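Galactose mutarotase-like protein (Clostridium acetobutylicum, PDB 3OS7) belongs to the aldose 1-epimerase family and probably binds sugars and interconverts their alpha and beta anomers. Local coordinates at residues K66-L77 with F111-V119. Numbering follows the deposited sequence.
Sequences KNRPQVYGLPVL and FIKNSKWTV
With CG of Asn-114 anti to its own carbonyl carbon (chi1 -53°), ND2 is brought to Lys-66 O, on helix 62-67, and donates to it at 3.1 Å. The bond is nearly straight, 168° at the hydrogen, and Lys-66 O lies in the amide plane. The Pro-69 ring crosses the Asn-114 side chain at about a right angle, its CD 3.3 Å from Asn-114 ND2. Lys-113 sets off differently: CG sits between backbone N and carbonyl carbon, the chain then runs extended past Leu-77, with Lys-113 CD 3.8 Å from Leu-77 CD2, and chi4 (-47°) turns Lys-113 NZ back onto Asn-114 OD1 at 2.9 Å. Gly-110 O accepts from the same ammonium, so this largely buried charge is held by neutral oxygens, while Gln-70 OE1 approaches the carbon next to it, Lys-113 CE. One water ties the polar end together, donating to Asn-67 O and Gln-70 OE1 and accepting from Asn-114 ND2, with a weak, longer bond from Lys-113 NZ. In the beta-sandwich fold of the galactose mutarotase family, this contact joins the chain from helix 62-67 to strand 76-77, which pairs with strand 178-189, to the loop leading into strand 118-125. A tartrate, probably from the crystallisation liquor, is bound by Gln-70 NE2 and Arg-68 NH2, consistent with a nearby pocket. Nearer strand 76-77, a second water takes the N-H of Lys-113 and donates to Val-76 O. Beside it Val-76 CG1 rests against both Ile-112 CD1, at 3.9 Å, and Trp-117 CZ2, at 3.6 Å. The rotation of the indole is fixed by NE1, which donates in its ring plane to Ile-112 O; Ser-115 N is a second donor to that oxygen, from the opposite face of its plane. Phe-135 packs against the same indole.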
loop_
_atom_site.group_PDB
_atom_site.type_symbol
_atom_site.label_atom_id
_atom_site.label_comp_id
_atom_site.label_asym_id
_atom_site.label_seq_id
_atom_site.Cartn_x
_atom_site.Cartn_y
_atom_site.Cartn_z
ATOM N N LYS A 66 -2.372 16.526 -0.885
ATOM C CA LYS A 66 -1.369 16.274 -1.926
ATOM C C LYS A 66 0.049 16.242 -1.369
ATOM O O LYS A 66 0.898 15.497 -1.865
ATOM C CB LYS A 66 -1.463 17.310 -3.039
ATOM C CG LYS A 66 -0.347 17.225 -4.095
ATOM C CD LYS A 66 -0.576 18.177 -5.268
ATOM C CE LYS A 66 -0.216 19.626 -4.926
ATOM N NZ LYS A 66 -0.485 20.580 -6.063
ATOM N N ASN A 67 0.299 17.046 -0.342
ATOM C CA ASN A 67 1.619 17.092 0.280
ATOM C C ASN A 67 1.937 15.922 1.206
ATOM O O ASN A 67 3.111 15.633 1.438
ATOM C CB ASN A 67 1.778 18.392 1.044
ATOM C CG ASN A 67 2.060 19.551 0.130
ATOM O OD1 ASN A 67 2.579 19.374 -0.990
ATOM N ND2 ASN A 67 1.732 20.743 0.592
ATOM N N ARG A 68 0.909 15.241 1.703
ATOM C CA ARG A 68 1.096 14.057 2.575
ATOM C C ARG A 68 -0.033 13.038 2.354
ATOM O O ARG A 68 -0.868 12.788 3.213
ATOM C CB ARG A 68 1.163 14.485 4.033
ATOM C CG ARG A 68 1.817 13.453 4.921
ATOM C CD ARG A 68 1.461 13.711 6.354
ATOM N NE ARG A 68 2.159 12.790 7.249
ATOM C CZ ARG A 68 1.913 12.709 8.545
ATOM N NH1 ARG A 68 0.982 13.471 9.086
ATOM N NH2 ARG A 68 2.565 11.835 9.286
ATOM N N PRO A 69 -0.056 12.424 1.172
ATOM C CA PRO A 69 -1.165 11.508 0.878
ATOM C C PRO A 69 -0.957 10.131 1.491
ATOM O O PRO A 69 -1.910 9.318 1.589
ATOM C CB PRO A 69 -1.145 11.448 -0.653
ATOM C CG PRO A 69 0.277 11.617 -0.992
ATOM C CD PRO A 69 0.784 12.650 -0.009
ATOM N N GLN A 70 0.276 9.864 1.924
ATOM C CA GLN A 70 0.606 8.535 2.389
ATOM C C GLN A 70 -0.077 8.080 3.690
ATOM O O GLN A 70 0.017 6.906 4.032
ATOM C CB GLN A 70 2.115 8.368 2.545
ATOM C CG GLN A 70 2.770 9.258 3.577
ATOM C CD GLN A 70 3.269 10.516 2.973
ATOM O OE1 GLN A 70 2.768 10.940 1.944
ATOM N NE2 GLN A 70 4.253 11.156 3.618
ATOM N N VAL A 71 -0.714 8.996 4.418
ATOM C CA VAL A 71 -1.473 8.654 5.627
ATOM C C VAL A 71 -2.980 8.474 5.396
ATOM O O VAL A 71 -3.736 8.375 6.347
ATOM C CB VAL A 71 -1.198 9.653 6.746
ATOM C CG1 VAL A 71 0.257 9.589 7.083
ATOM C CG2 VAL A 71 -1.660 11.091 6.388
ATOM N N TYR A 72 -3.393 8.394 4.117
ATOM C CA TYR A 72 -4.748 8.075 3.732
ATOM C C TYR A 72 -4.813 7.013 2.620
ATOM O O TYR A 72 -3.962 6.937 1.727
ATOM C CB TYR A 72 -5.463 9.315 3.195
ATOM C CG TYR A 72 -5.613 10.394 4.244
ATOM C CD1 TYR A 72 -6.613 10.304 5.213
ATOM C CD2 TYR A 72 -4.758 11.489 4.264
ATOM C CE1 TYR A 72 -6.754 11.303 6.207
ATOM C CE2 TYR A 72 -4.897 12.486 5.221
ATOM C CZ TYR A 72 -5.881 12.385 6.190
ATOM O OH TYR A 72 -6.005 13.382 7.141
ATOM N N GLY A 73 -5.868 6.230 2.673
ATOM C CA GLY A 73 -6.236 5.337 1.556
ATOM C C GLY A 73 -5.151 4.334 1.160
ATOM O O GLY A 73 -4.526 3.682 2.023
ATOM N N LEU A 74 -4.925 4.215 -0.154
ATOM C CA LEU A 74 -3.972 3.253 -0.720
ATOM C C LEU A 74 -2.890 4.006 -1.527
ATOM O O LEU A 74 -2.995 4.140 -2.756
ATOM C CB LEU A 74 -4.708 2.246 -1.612
ATOM C CG LEU A 74 -5.750 1.340 -0.948
ATOM C CD1 LEU A 74 -6.437 0.453 -1.959
ATOM C CD2 LEU A 74 -5.060 0.480 0.120
ATOM N N PRO A 75 -1.873 4.526 -0.842
ATOM C CA PRO A 75 -0.768 5.242 -1.494
ATOM C C PRO A 75 0.255 4.290 -2.088
ATOM O O PRO A 75 0.941 3.578 -1.362
ATOM C CB PRO A 75 -0.133 6.039 -0.349
ATOM C CG PRO A 75 -1.033 5.779 0.860
ATOM C CD PRO A 75 -1.681 4.484 0.616
ATOM N N VAL A 76 0.417 4.330 -3.408
ATOM C CA VAL A 76 1.402 3.468 -4.055
ATOM C C VAL A 76 2.826 4.034 -3.945
ATOM O O VAL A 76 3.079 5.204 -4.215
ATOM C CB VAL A 76 0.995 3.145 -5.506
ATOM C CG1 VAL A 76 1.049 4.367 -6.370
ATOM C CG2 VAL A 76 1.844 2.005 -6.071
ATOM N N LEU A 77 3.770 3.164 -3.591
ATOM C CA LEU A 77 5.136 3.577 -3.288
ATOM C C LEU A 77 6.112 2.984 -4.293
ATOM O O LEU A 77 6.020 1.793 -4.613
ATOM C CB LEU A 77 5.538 3.101 -1.899
ATOM C CG LEU A 77 4.582 3.398 -0.767
ATOM C CD1 LEU A 77 5.049 2.765 0.539
ATOM C CD2 LEU A 77 4.418 4.952 -0.607
ATOM N N PHE A 111 7.677 9.477 -5.625
ATOM C CA PHE A 111 6.855 10.647 -5.972
ATOM C C PHE A 111 5.537 10.271 -6.641
ATOM O O PHE A 111 4.669 11.129 -6.800
ATOM C CB PHE A 111 7.629 11.606 -6.906
ATOM C CG PHE A 111 8.132 10.942 -8.140
ATOM C CD1 PHE A 111 7.321 10.803 -9.254
ATOM C CD2 PHE A 111 9.410 10.411 -8.183
ATOM C CE1 PHE A 111 7.772 10.135 -10.383
ATOM C CE2 PHE A 111 9.863 9.732 -9.288
ATOM C CZ PHE A 111 9.046 9.599 -10.411
ATOM N N ILE A 112 5.365 9.018 -7.052
ATOM C CA ILE A 112 4.179 8.692 -7.828
ATOM C C ILE A 112 2.915 8.814 -6.969
ATOM O O ILE A 112 1.862 9.116 -7.473
ATOM C CB ILE A 112 4.247 7.313 -8.585
ATOM C CG1 ILE A 112 4.343 6.137 -7.631
ATOM C CG2 ILE A 112 5.409 7.306 -9.618
ATOM C CD1 ILE A 112 4.353 4.782 -8.384
ATOM N N LYS A 113 3.051 8.660 -5.658
ATOM C CA LYS A 113 1.928 8.858 -4.735
ATOM C C LYS A 113 1.447 10.316 -4.687
ATOM O O LYS A 113 0.332 10.570 -4.263
ATOM C CB LYS A 113 2.296 8.448 -3.302
ATOM C CG LYS A 113 3.413 9.260 -2.659
ATOM C CD LYS A 113 3.833 8.657 -1.284
ATOM C CE LYS A 113 4.608 9.636 -0.489
ATOM N NZ LYS A 113 5.675 10.305 -1.241
ATOM N N ASN A 114 2.326 11.248 -5.053
ATOM C CA ASN A 114 1.992 12.693 -5.034
ATOM C C ASN A 114 1.596 13.223 -6.402
ATOM O O ASN A 114 1.222 14.385 -6.535
ATOM C CB ASN A 114 3.200 13.511 -4.562
ATOM C CG ASN A 114 3.778 13.036 -3.226
ATOM O OD1 ASN A 114 4.728 12.266 -3.211
ATOM N ND2 ASN A 114 3.225 13.517 -2.112
ATOM N N SER A 115 1.696 12.389 -7.426
ATOM C CA SER A 115 1.653 12.841 -8.823
ATOM C C SER A 115 0.299 12.636 -9.466
ATOM O O SER A 115 -0.539 11.917 -8.940
ATOM C CB SER A 115 2.730 12.104 -9.614
ATOM O OG SER A 115 3.990 12.522 -9.147
ATOM N N LYS A 116 0.068 13.294 -10.598
ATOM C CA LYS A 116 -1.210 13.151 -11.305
ATOM C C LYS A 116 -1.219 11.903 -12.161
ATOM O O LYS A 116 -0.315 11.689 -12.948
ATOM C CB LYS A 116 -1.480 14.343 -12.218
ATOM C CG LYS A 116 -1.578 15.664 -11.495
ATOM C CD LYS A 116 -2.185 16.741 -12.420
ATOM C CE LYS A 116 -1.899 18.123 -11.864
ATOM N NZ LYS A 116 -2.664 19.178 -12.600
ATOM N N TRP A 117 -2.244 11.082 -11.975
ATOM C CA TRP A 117 -2.487 9.931 -12.789
ATOM C C TRP A 117 -3.663 10.246 -13.686
ATOM O O TRP A 117 -4.436 11.170 -13.392
ATOM C CB TRP A 117 -2.802 8.726 -11.913
ATOM C CG TRP A 117 -1.655 8.217 -11.087
ATOM C CD1 TRP A 117 -0.891 8.938 -10.191
ATOM C CD2 TRP A 117 -1.216 6.853 -10.960
ATOM N NE1 TRP A 117 0.020 8.123 -9.581
ATOM C CE2 TRP A 117 -0.155 6.839 -10.030
ATOM C CE3 TRP A 117 -1.577 5.664 -11.585
ATOM C CZ2 TRP A 117 0.533 5.669 -9.693
ATOM C CZ3 TRP A 117 -0.896 4.513 -11.260
ATOM C CH2 TRP A 117 0.152 4.524 -10.326
ATOM N N THR A 118 -3.806 9.498 -14.775
ATOM C CA THR A 118 -4.917 9.698 -15.697
ATOM C C THR A 118 -5.808 8.475 -15.712
ATOM O O THR A 118 -5.346 7.363 -15.461
ATOM C CB THR A 118 -4.424 10.034 -17.076
ATOM O OG1 THR A 118 -3.591 8.989 -17.548
ATOM C CG2 THR A 118 -3.602 11.341 -17.023
ATOM N N VAL A 119 -7.092 8.696 -15.938
ATOM C CA VAL A 119 -8.062 7.607 -15.956
ATOM C C VAL A 119 -7.884 6.856 -17.260
ATOM O O VAL A 119 -7.896 7.447 -18.344
ATOM C CB VAL A 119 -9.500 8.120 -15.783
ATOM C CG1 VAL A 119 -10.498 6.988 -15.949
ATOM C CG2 VAL A 119 -9.675 8.769 -14.434
HETATM O O HOH W 1 4.489 12.949 0.479
HETATM O O HOH W 2 5.274 7.053 -4.556
#